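Local coordinates for UPF0141 protein yjdB (Campylobacter jejuni subsp. jejuni HB93-13, PDB 4TN0) that probably transfers phosphoethanolamine onto cell-envelope targets as the zinc-binding periplasmic domain of EptC, an enzyme required for polymyxin resistance and motility, at residues 158-161 / 162-165; 168-172 / 173-177; 200-203 / 204-208. All coordinates share one frame; numbering follows the deposited sequence.

Interaction 1. Residues 158-161 / 162-165; sequences GPTY and YKRY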
ATOM      1  N   GLY A 158      14.572   0.406   5.831  1.00 33.34           N
ATOM      2  CA  GLY A 158      15.918   0.856   6.152  1.00 28.64           C
ATOM      3  C   GLY A 158      16.409   0.190   7.420  1.00 30.79           C
ATOM      4  O   GLY A 158      15.658  -0.560   8.054  1.00 32.44           O
ATOM      5  N   PRO A 159      17.662   0.461   7.821  1.00 30.18           N
ATOM      6  CA  PRO A 159      18.653   1.376   7.229  1.00 26.47           C
ATOM      7  C   PRO A 159      19.444   0.857   6.015  1.00 31.44           C
ATOM      8  O   PRO A 159      20.128   1.657   5.355  1.00 31.02           O
ATOM      9  CB  PRO A 159      19.603   1.627   8.397  1.00 29.34           C
ATOM     10  CG  PRO A 159      19.562   0.345   9.154  1.00 27.77           C
ATOM     11  CD  PRO A 159      18.136  -0.112   9.095  1.00 25.35           C
ATOM     12  N   THR A 160      19.332  -0.433   5.695  1.00 37.46           N
ATOM     13  CA  THR A 160      20.043  -0.997   4.543  1.00 36.03           C
ATOM     14  C   THR A 160      19.277  -0.795   3.226  1.00 38.49           C
ATOM     15  O   THR A 160      18.987  -1.777   2.521  1.00 37.00           O
ATOM     16  CB  THR A 160      20.290  -2.512   4.694  1.00 35.08           C
ATOM     17  OG1 THR A 160      19.043  -3.175   4.906  1.00 34.40           O
ATOM     18  CG2 THR A 160      21.248  -2.807   5.840  1.00 31.26           C
ATOM     19  N   TYR A 161      18.957   0.458   2.902  1.00 34.61           N
ATOM     20  CA  TYR A 161      18.211   0.789   1.696  1.00 31.63           C
ATOM     21  C   TYR A 161      18.789   0.211   0.408  1.00 35.90           C
ATOM     22  O   TYR A 161      18.050  -0.236  -0.470  1.00 34.59           O
ATOM     23  CB  TYR A 161      18.126   2.301   1.525  1.00 31.61           C
ATOM     24  CG  TYR A 161      17.579   3.053   2.709  1.00 34.32           C
ATOM     25  CD1 TYR A 161      16.230   2.976   3.019  1.00 32.36           C
ATOM     26  CD2 TYR A 161      18.388   3.901   3.468  1.00 30.69           C
ATOM     27  CE1 TYR A 161      15.700   3.672   4.093  1.00 34.49           C
ATOM     28  CE2 TYR A 161      17.872   4.611   4.552  1.00 33.41           C
ATOM     29  CZ  TYR A 161      16.512   4.498   4.853  1.00 33.60           C
ATOM     30  OH  TYR A 161      15.944   5.176   5.909  1.00 28.05           O
ATOM     31  N   TYR A 162      20.112   0.229   0.298  1.00 39.18           N
ATOM     32  CA  TYR A 162      20.801  -0.172  -0.928  1.00 35.67           C
ATOM     33  C   TYR A 162      20.577  -1.648  -1.237  1.00 38.03           C
ATOM     34  O   TYR A 162      20.863  -2.095  -2.339  1.00 40.17           O
ATOM     35  CB  TYR A 162      22.303   0.123  -0.814  1.00 34.81           C
ATOM     36  CG  TYR A 162      22.999  -0.769   0.171  1.00 33.79           C
ATOM     37  CD1 TYR A 162      22.975  -0.486   1.523  1.00 32.87           C
ATOM     38  CD2 TYR A 162      23.685  -1.905  -0.253  1.00 34.43           C
ATOM     39  CE1 TYR A 162      23.607  -1.306   2.437  1.00 34.27           C
ATOM     40  CE2 TYR A 162      24.323  -2.737   0.656  1.00 31.64           C
ATOM     41  CZ  TYR A 162      24.283  -2.432   1.996  1.00 35.68           C
ATOM     42  OH  TYR A 162      24.912  -3.247   2.910  1.00 34.22           O
ATOM     43  N   LYS A 163      20.066  -2.400  -0.266  1.00 37.39           N
ATOM     44  CA  LYS A 163      19.828  -3.826  -0.471  1.00 41.77           C
ATOM     45  C   LYS A 163      18.431  -4.109  -1.013  1.00 36.51           C
ATOM     46  O   LYS A 163      18.090  -5.253  -1.253  1.00 41.95           O
ATOM     47  CB  LYS A 163      19.999  -4.607   0.832  1.00 40.80           C
ATOM     48  CG  LYS A 163      21.436  -4.787   1.348  1.00 47.25           C
ATOM     49  CD  LYS A 163      21.341  -5.517   2.682  1.00 44.71           C
ATOM     50  CE  LYS A 163      22.619  -6.100   3.190  1.00 44.45           C
ATOM     51  NZ  LYS A 163      22.278  -6.762   4.498  1.00 43.84           N
ATOM     52  N   ARG A 164      17.618  -3.078  -1.195  1.00 41.38           N
ATOM     53  CA  ARG A 164      16.209  -3.291  -1.550  1.00 43.64           C
ATOM     54  C   ARG A 164      16.010  -3.474  -3.056  1.00 39.99           C
ATOM     55  O   ARG A 164      15.004  -4.020  -3.494  1.00 37.80           O
ATOM     56  CB  ARG A 164      15.350  -2.109  -1.059  1.00 36.06           C
ATOM     57  CG  ARG A 164      15.409  -1.838   0.458  1.00 38.85           C
ATOM     58  CD  ARG A 164      14.574  -2.822   1.266  1.00 36.79           C
ATOM     59  NE  ARG A 164      15.270  -4.071   1.549  1.00 40.43           N
ATOM     60  CZ  ARG A 164      16.069  -4.287   2.589  1.00 44.54           C
ATOM     61  NH1 ARG A 164      16.647  -5.478   2.731  1.00 44.41           N
ATOM     62  NH2 ARG A 164      16.285  -3.330   3.491  1.00 39.86           N
ATOM     63  N   TYR A 165      16.977  -3.028  -3.847  1.00 40.89           N
ATOM     64  CA  TYR A 165      16.834  -3.077  -5.293  1.00 42.97           C
ATOM     65  C   TYR A 165      18.031  -3.745  -5.959  1.00 42.93           C
ATOM     66  O   TYR A 165      19.145  -3.679  -5.443  1.00 45.20           O
ATOM     67  CB  TYR A 165      16.646  -1.677  -5.860  1.00 38.56           C
ATOM     68  CG  TYR A 165      17.710  -0.691  -5.440  1.00 41.02           C
ATOM     69  CD1 TYR A 165      17.507   0.150  -4.352  1.00 36.22           C
ATOM     70  CD2 TYR A 165      18.913  -0.588  -6.140  1.00 40.95           C
ATOM     71  CE1 TYR A 165      18.462   1.049  -3.961  1.00 40.19           C
ATOM     72  CE2 TYR A 165      19.879   0.318  -5.764  1.00 40.03           C
ATOM     73  CZ  TYR A 165      19.649   1.132  -4.668  1.00 41.73           C
ATOM     74  OH  TYR A 165      20.588   2.040  -4.285  1.00 35.37           O
TER

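Interaction 2. Residues 168-172 / 173-177; sequences EFKKF and TPTCD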
ATOM      1  N   GLU A 168      20.143  -3.302 -11.575  1.00 49.79           N
ATOM      2  CA  GLU A 168      19.488  -2.751 -12.750  1.00 50.42           C
ATOM      3  C   GLU A 168      18.666  -1.499 -12.423  1.00 50.83           C
ATOM      4  O   GLU A 168      18.313  -0.737 -13.334  1.00 50.92           O
ATOM      5  CB  GLU A 168      18.585  -3.819 -13.393  1.00 54.67           C
ATOM      6  CG  GLU A 168      19.346  -5.068 -13.911  1.00 60.23           C
ATOM      7  CD  GLU A 168      19.642  -6.118 -12.821  1.00 57.80           C
ATOM      8  OE1 GLU A 168      19.098  -6.001 -11.709  1.00 60.38           O
ATOM      9  OE2 GLU A 168      20.406  -7.074 -13.077  1.00 61.14           O
ATOM     10  N   PHE A 169      18.412  -1.246 -11.132  1.00 53.81           N
ATOM     11  CA  PHE A 169      17.634  -0.062 -10.722  1.00 47.25           C
ATOM     12  C   PHE A 169      18.435   0.886  -9.831  1.00 47.08           C
ATOM     13  O   PHE A 169      17.872   1.751  -9.168  1.00 53.63           O
ATOM     14  CB  PHE A 169      16.328  -0.490 -10.034  1.00 48.78           C
ATOM     15  CG  PHE A 169      15.372  -1.190 -10.966  1.00 46.12           C
ATOM     16  CD1 PHE A 169      14.603  -0.467 -11.866  1.00 52.92           C
ATOM     17  CD2 PHE A 169      15.290  -2.571 -10.983  1.00 45.55           C
ATOM     18  CE1 PHE A 169      13.748  -1.108 -12.751  1.00 49.36           C
ATOM     19  CE2 PHE A 169      14.442  -3.218 -11.861  1.00 46.23           C
ATOM     20  CZ  PHE A 169      13.672  -2.487 -12.746  1.00 50.31           C
ATOM     21  N   LYS A 170      19.754   0.727  -9.837  1.00 48.63           N
ATOM     22  CA  LYS A 170      20.672   1.688  -9.234  1.00 43.15           C
ATOM     23  C   LYS A 170      20.805   2.835 -10.214  1.00 41.99           C
ATOM     24  O   LYS A 170      21.869   3.065 -10.756  1.00 47.66           O
ATOM     25  CB  LYS A 170      22.036   1.027  -8.954  1.00 37.91           C
ATOM     26  CG  LYS A 170      23.054   1.831  -8.119  1.00 40.78           C
ATOM     27  CD  LYS A 170      24.311   0.981  -7.790  1.00 35.93           C
ATOM     28  CE  LYS A 170      25.362   1.816  -7.074  1.00 49.54           C
ATOM     29  NZ  LYS A 170      26.499   1.019  -6.517  1.00 52.29           N
ATOM     30  N   LYS A 171      19.714   3.551 -10.449  1.00 42.39           N
ATOM     31  CA  LYS A 171      19.673   4.536 -11.524  1.00 41.34           C
ATOM     32  C   LYS A 171      20.135   5.909 -11.059  1.00 42.90           C
ATOM     33  O   LYS A 171      20.615   6.705 -11.863  1.00 50.03           O
ATOM     34  CB  LYS A 171      18.258   4.592 -12.130  1.00 47.64           C
ATOM     35  CG  LYS A 171      18.094   5.475 -13.375  1.00 46.24           C
ATOM     36  CD  LYS A 171      16.910   4.986 -14.224  1.00 54.29           C
ATOM     37  CE  LYS A 171      16.311   6.075 -15.115  1.00 51.85           C
ATOM     38  NZ  LYS A 171      14.955   5.693 -15.612  1.00 53.38           N
ATOM     39  N   PHE A 172      19.983   6.191  -9.767  1.00 46.27           N
ATOM     40  CA  PHE A 172      20.375   7.486  -9.203  1.00 43.33           C
ATOM     41  C   PHE A 172      21.677   7.361  -8.389  1.00 41.74           C
ATOM     42  O   PHE A 172      21.761   6.554  -7.461  1.00 40.54           O
ATOM     43  CB  PHE A 172      19.240   8.053  -8.352  1.00 41.77           C
ATOM     44  CG  PHE A 172      17.899   8.050  -9.047  1.00 46.85           C
ATOM     45  CD1 PHE A 172      17.752   8.631 -10.298  1.00 46.78           C
ATOM     46  CD2 PHE A 172      16.783   7.472  -8.446  1.00 46.03           C
ATOM     47  CE1 PHE A 172      16.519   8.639 -10.943  1.00 49.99           C
ATOM     48  CE2 PHE A 172      15.537   7.474  -9.086  1.00 50.09           C
ATOM     49  CZ  PHE A 172      15.404   8.056 -10.333  1.00 50.34           C
ATOM     50  N   THR A 173      22.701   8.131  -8.769  1.00 39.22           N
ATOM     51  CA  THR A 173      24.045   7.981  -8.191  1.00 39.78           C
ATOM     52  C   THR A 173      24.709   9.339  -7.884  1.00 38.05           C
ATOM     53  O   THR A 173      24.424  10.330  -8.548  1.00 39.62           O
ATOM     54  CB  THR A 173      24.975   7.157  -9.144  1.00 36.84           C
ATOM     55  OG1 THR A 173      25.004   7.786 -10.425  1.00 38.52           O
ATOM     56  CG2 THR A 173      24.475   5.697  -9.303  1.00 37.82           C
ATOM     57  N   PRO A 174      25.642   9.384  -6.913  1.00 37.80           N
ATOM     58  CA  PRO A 174      26.189   8.278  -6.106  1.00 37.90           C
ATOM     59  C   PRO A 174      25.180   7.765  -5.067  1.00 37.25           C
ATOM     60  O   PRO A 174      24.150   8.400  -4.895  1.00 39.13           O
ATOM     61  CB  PRO A 174      27.402   8.906  -5.430  1.00 29.66           C
ATOM     62  CG  PRO A 174      27.043  10.383  -5.316  1.00 29.72           C
ATOM     63  CD  PRO A 174      26.228  10.692  -6.547  1.00 31.96           C
ATOM     64  N   THR A 175      25.474   6.631  -4.432  1.00 35.02           N
ATOM     65  CA  THR A 175      24.599   6.003  -3.464  1.00 31.89           C
ATOM     66  C   THR A 175      25.256   5.803  -2.094  1.00 34.82           C
ATOM     67  O   THR A 175      26.468   5.960  -1.926  1.00 38.46           O
ATOM     68  CB  THR A 175      24.123   4.609  -3.972  1.00 42.04           C
ATOM     69  OG1 THR A 175      25.238   3.709  -4.050  1.00 36.81           O
ATOM     70  CG2 THR A 175      23.444   4.724  -5.334  1.00 37.17           C
ATOM     71  N   CYS A 176      24.444   5.423  -1.117  1.00 37.17           N
ATOM     72  CA  CYS A 176      24.898   5.194   0.247  1.00 35.35           C
ATOM     73  C   CYS A 176      24.784   3.710   0.541  1.00 39.75           C
ATOM     74  O   CYS A 176      23.709   3.240   0.900  1.00 40.93           O
ATOM     75  CB  CYS A 176      24.055   6.025   1.225  1.00 36.28           C
ATOM     76  SG  CYS A 176      24.314   5.775   2.991  0.72 34.42           S
ATOM     77  N   ASP A 177      25.874   2.963   0.359  1.00 39.69           N
ATOM     78  CA  ASP A 177      25.809   1.497   0.427  1.00 40.33           C
ATOM     79  C   ASP A 177      26.254   1.011   1.805  1.00 37.62           C
ATOM     80  O   ASP A 177      27.150   0.180   1.944  1.00 38.32           O
ATOM     81  CB  ASP A 177      26.656   0.866  -0.691  1.00 36.15           C
ATOM     82  CG  ASP A 177      26.244   1.347  -2.092  1.00 40.33           C
ATOM     83  OD1 ASP A 177      25.061   1.649  -2.336  1.00 41.42           O
ATOM     84  OD2 ASP A 177      27.137   1.517  -2.947  1.00 54.63           O
TER

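Interaction 3. Residues 200-203 / 204-208; sequences TDYL and LSEII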
ATOM      1  N   THR A 200      10.215  -0.099  -6.639  1.00 44.92           N
ATOM      2  CA  THR A 200       8.821  -0.315  -6.278  1.00 44.22           C
ATOM      3  C   THR A 200       7.906   0.199  -7.390  1.00 47.64           C
ATOM      4  O   THR A 200       6.917  -0.450  -7.721  1.00 53.50           O
ATOM      5  CB  THR A 200       8.467   0.360  -4.941  1.00 40.75           C
ATOM      6  OG1 THR A 200       9.091  -0.368  -3.880  1.00 41.28           O
ATOM      7  CG2 THR A 200       6.958   0.347  -4.712  1.00 40.69           C
ATOM      8  N   ASP A 201       8.240   1.341  -7.985  1.00 46.40           N
ATOM      9  CA  ASP A 201       7.428   1.865  -9.077  1.00 46.86           C
ATOM     10  C   ASP A 201       7.376   0.872 -10.262  1.00 55.67           C
ATOM     11  O   ASP A 201       6.298   0.571 -10.789  1.00 53.65           O
ATOM     12  CB  ASP A 201       7.961   3.219  -9.528  1.00 46.73           C
ATOM     13  CG  ASP A 201       6.937   4.010 -10.333  1.00 51.21           C
ATOM     14  OD1 ASP A 201       6.052   4.643  -9.716  1.00 53.38           O
ATOM     15  OD2 ASP A 201       7.027   4.025 -11.577  1.00 53.02           O
ATOM     16  N   TYR A 202       8.535   0.338 -10.644  1.00 53.49           N
ATOM     17  CA  TYR A 202       8.630  -0.643 -11.727  1.00 52.61           C
ATOM     18  C   TYR A 202       7.766  -1.864 -11.459  1.00 52.09           C
ATOM     19  O   TYR A 202       7.038  -2.334 -12.338  1.00 55.67           O
ATOM     20  CB  TYR A 202      10.092  -1.065 -11.929  1.00 52.90           C
ATOM     21  CG  TYR A 202      10.307  -2.348 -12.719  1.00 51.94           C
ATOM     22  CD1 TYR A 202      10.526  -3.558 -12.069  1.00 50.16           C
ATOM     23  CD2 TYR A 202      10.314  -2.343 -14.109  1.00 51.31           C
ATOM     24  CE1 TYR A 202      10.725  -4.727 -12.781  1.00 49.51           C
ATOM     25  CE2 TYR A 202      10.506  -3.506 -14.830  1.00 48.27           C
ATOM     26  CZ  TYR A 202      10.714  -4.696 -14.165  1.00 52.03           C
ATOM     27  OH  TYR A 202      10.929  -5.858 -14.887  1.00 47.53           O
ATOM     28  N   LEU A 203       7.859  -2.383 -10.242  1.00 51.98           N
ATOM     29  CA  LEU A 203       7.091  -3.553  -9.854  1.00 48.16           C
ATOM     30  C   LEU A 203       5.592  -3.281  -9.931  1.00 56.06           C
ATOM     31  O   LEU A 203       4.796  -4.184 -10.235  1.00 55.34           O
ATOM     32  CB  LEU A 203       7.472  -3.989  -8.455  1.00 42.01           C
ATOM     33  CG  LEU A 203       8.855  -4.599  -8.297  1.00 46.07           C
ATOM     34  CD1 LEU A 203       8.983  -5.104  -6.890  1.00 34.52           C
ATOM     35  CD2 LEU A 203       9.105  -5.726  -9.315  1.00 44.39           C
ATOM     36  N   LEU A 204       5.199  -2.048  -9.624  1.00 52.62           N
ATOM     37  CA  LEU A 204       3.798  -1.678  -9.792  1.00 56.17           C
ATOM     38  C   LEU A 204       3.394  -1.785 -11.252  1.00 54.11           C
ATOM     39  O   LEU A 204       2.381  -2.405 -11.562  1.00 58.62           O
ATOM     40  CB  LEU A 204       3.521  -0.266  -9.252  1.00 54.54           C
ATOM     41  CG  LEU A 204       3.050  -0.140  -7.797  1.00 51.67           C
ATOM     42  CD1 LEU A 204       3.908  -0.892  -6.807  1.00 54.55           C
ATOM     43  CD2 LEU A 204       2.852   1.325  -7.400  1.00 46.13           C
ATOM     44  N   SER A 205       4.191  -1.237 -12.159  1.00 52.56           N
ATOM     45  CA  SER A 205       3.782  -1.269 -13.556  1.00 57.29           C
ATOM     46  C   SER A 205       3.854  -2.699 -14.116  1.00 57.44           C
ATOM     47  O   SER A 205       3.102  -3.034 -15.021  1.00 63.18           O
ATOM     48  CB  SER A 205       4.601  -0.279 -14.395  1.00 53.35           C
ATOM     49  OG  SER A 205       5.884  -0.777 -14.690  1.00 61.75           O
ATOM     50  N   GLU A 206       4.727  -3.542 -13.572  1.00 57.40           N
ATOM     51  CA  GLU A 206       4.735  -4.967 -13.921  1.00 53.67           C
ATOM     52  C   GLU A 206       3.455  -5.651 -13.462  1.00 57.00           C
ATOM     53  O   GLU A 206       2.978  -6.590 -14.100  1.00 60.16           O
ATOM     54  CB  GLU A 206       5.946  -5.674 -13.323  1.00 50.44           C
ATOM     55  CG  GLU A 206       7.249  -5.378 -14.060  1.00 59.04           C
ATOM     56  CD  GLU A 206       7.284  -5.910 -15.492  1.00 55.42           C
ATOM     57  OE1 GLU A 206       7.288  -7.148 -15.655  1.00 55.35           O
ATOM     58  OE2 GLU A 206       7.335  -5.092 -16.442  1.00 52.14           O
ATOM     59  N   ILE A 207       2.918  -5.197 -12.336  1.00 58.70           N
ATOM     60  CA  ILE A 207       1.649  -5.716 -11.838  1.00 60.35           C
ATOM     61  C   ILE A 207       0.523  -5.291 -12.776  1.00 61.59           C
ATOM     62  O   ILE A 207      -0.288  -6.112 -13.184  1.00 59.76           O
ATOM     63  CB  ILE A 207       1.374  -5.231 -10.399  1.00 58.43           C
ATOM     64  CG1 ILE A 207       2.176  -6.084  -9.416  1.00 53.96           C
ATOM     65  CG2 ILE A 207      -0.129  -5.313 -10.049  1.00 56.65           C
ATOM     66  CD1 ILE A 207       2.206  -5.513  -8.022  1.00 52.68           C
ATOM     67  N   ILE A 208       0.511  -4.013 -13.141  1.00 59.07           N
ATOM     68  CA  ILE A 208      -0.431  -3.486 -14.115  1.00 57.85           C
ATOM     69  C   ILE A 208      -0.314  -4.257 -15.431  1.00 66.07           C
ATOM     70  O   ILE A 208      -1.317  -4.600 -16.063  1.00 68.24           O
ATOM     71  CB  ILE A 208      -0.173  -1.977 -14.375  1.00 56.80           C
ATOM     72  CG1 ILE A 208      -0.509  -1.144 -13.140  1.00 56.45           C
ATOM     73  CG2 ILE A 208      -0.980  -1.462 -15.545  1.00 61.36           C
ATOM     74  CD1 ILE A 208      -0.336   0.334 -13.355  1.00 54.83           C
TER

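Interaction 1. Residues 158-161 / 162-165
Tyr162 sets its ring beside Thr160, CE1 lying 4.2 Å from Thr160 CB, after its CG has turned in between the backbone N and the carbonyl carbon (chi1 70°); Asp177 and Thr192 of helix 186-211 also touch this side chain. At Lys163 the backbone takes over: its N bonds Thr160 O at 3.1 Å, closing a short 3-10 turn next to an inverse gamma turn centred on Thr160, in the loop between strand 146-152 and helix 186-211. The extended lysine side chain crosses the threonine, and Lys163 CD comes within 3.8 Å of Thr160 CB. Arg164 N repeats the turn bond to Tyr161 O at 3.0 Å. The arginine side chain, bent at chi2 and chi3, folds back until NH2 donates to Thr160 OG1 at 3.1 Å; the hydroxyl is tilted 28° from the guanidinium plane, and Thr160 O lies over one face. The same NH2 also bonds His157 O. Tyr165 brings CE1 to 3.7 Å from Tyr161 O, while its own hydroxyl bonds Asn195. Two acceptors on NH2 should restrict how the guanidinium can turn, and the positive group over the Thr160 carbonyl would probably polarise it.

Interaction 2. Residues 168-172 / 173-177
Lys170 and Asp177 face each other from opposite directions, joined by a long salt bridge in which Lys170 NZ is 3.7 Å from Asp177 OD2. The lysine spans this gap because its chain is fully extended, with CG trans to the backbone N (chi1 -171°).

The one side-chain hydrogen bond lies within residues 173-177: Thr175 OG1 donates to Asp177 OD1 at 2.7 Å, meeting the oxygen on its syn side but 29° out of the carboxylate plane. The carboxylate therefore engages the threonine hydroxyl through one oxygen and the ammonium through the other.

The remaining contacts are carbon-carbon and carbon-oxygen. Lys170 passes across Thr175 at about a right angle, its CE 3.6 Å from Thr175 OG1, and Thr175 CG2 rests 3.3 Å from Phe172 O. Thr173 CG2 approaches Lys170 more loosely, 4.3 Å from Lys170 CG.

An inverse gamma turn centred on Lys170 and a cis peptide bond before Pro174 shape this surface loop. Asn195 and Thr192 of helix 186-211 take Phe172 N and Cys176 N, and a disulfide joins Cys176 to Cys184 just before that helix. With the loop so pinned, the exposed ion pair is probably a modest electrostatic addition, whereas the short threonine bond should limit rotation of the Asp177 carboxylate and keep its second oxygen turned to the lysine.

Interaction 3. Residues 200-203 / 204-208
Successive i to i+4 backbone bonds carry this part of helix 186-211, from Leu204 N to Thr200 O, Ser205 N to Asp201 O, Glu206 N to Tyr202 O and Ile207 N to Leu203 O, all between 2.9 and 3.1 Å. Tyr202 and Glu206 make the main side-chain contact on one flank. Glu206 lays its CG over one face of the Tyr202 ring in a CH-pi contact, 3.8 Å from the centroid and 22° off the normal, displaced toward the rim so that Tyr202 CZ is the closest ring atom at 3.5 Å. The Tyr202 ring leans toward the C-terminal side of the helix, its CG trans to the backbone N (chi1 163°). In Glu206 the bend at chi2 turns the carboxylate back toward the ring, and its plane lies 11° from that of the ring. A long, weak ion pair links Glu206 to Lys209.

Ser205 turns its hydroxyl back on the helix: OG donates to Tyr202 O at 3.0 Å, and that carbonyl also accepts Glu206 N. Two donors thus share one oxygen, and the serine hydroxyl is satisfied by its own helix. On another side Thr200 and Leu204 run alongside each other, Thr200 CG2 3.9 Å from Leu204 CD1, and the same methyl carbon of Leu204 lies 3.2 Å from Thr200 O.

Asp201 is held by loop residues Thr47 and Asn44, and Tyr202 meets Tyr46 edge-to-face. Thr200, Leu204 and Ile208 rest on strand 218-224, with Leu204 and Ile208 also touching strand 252-259, while Leu203, Glu206 and Ile207 pack on Leu133 of helix 133-139. Helix 186-211 thus rests on the large mixed sheet of this alkaline phosphatase-like domain by one flank and on helix 133-139 by the adjoining one.

Interactions 1 and 2 lie in the long loop that connects strand 146-152 to helix 186-211, and interaction 3 lies on that helix. Centres of interactions 1 and 2 are 11 Å apart and they touch, Tyr162 CB meeting Asp177 OD1 at 3.5 Å. Interaction 2 reaches interaction 3 through aromatic packing, Phe169 CZ to Tyr202 CG at 3.4 Å, although their centres are 19 Å apart. Interactions 1 and 3 do not touch, their nearest atoms being about 7 Å apart. None supplies a zinc ligand: the side chains of Tyr161 and Thr200 stand about 10 and 12 Å from the metal bound by Glu26, phosphorylated Thr65, Asp226 and His227.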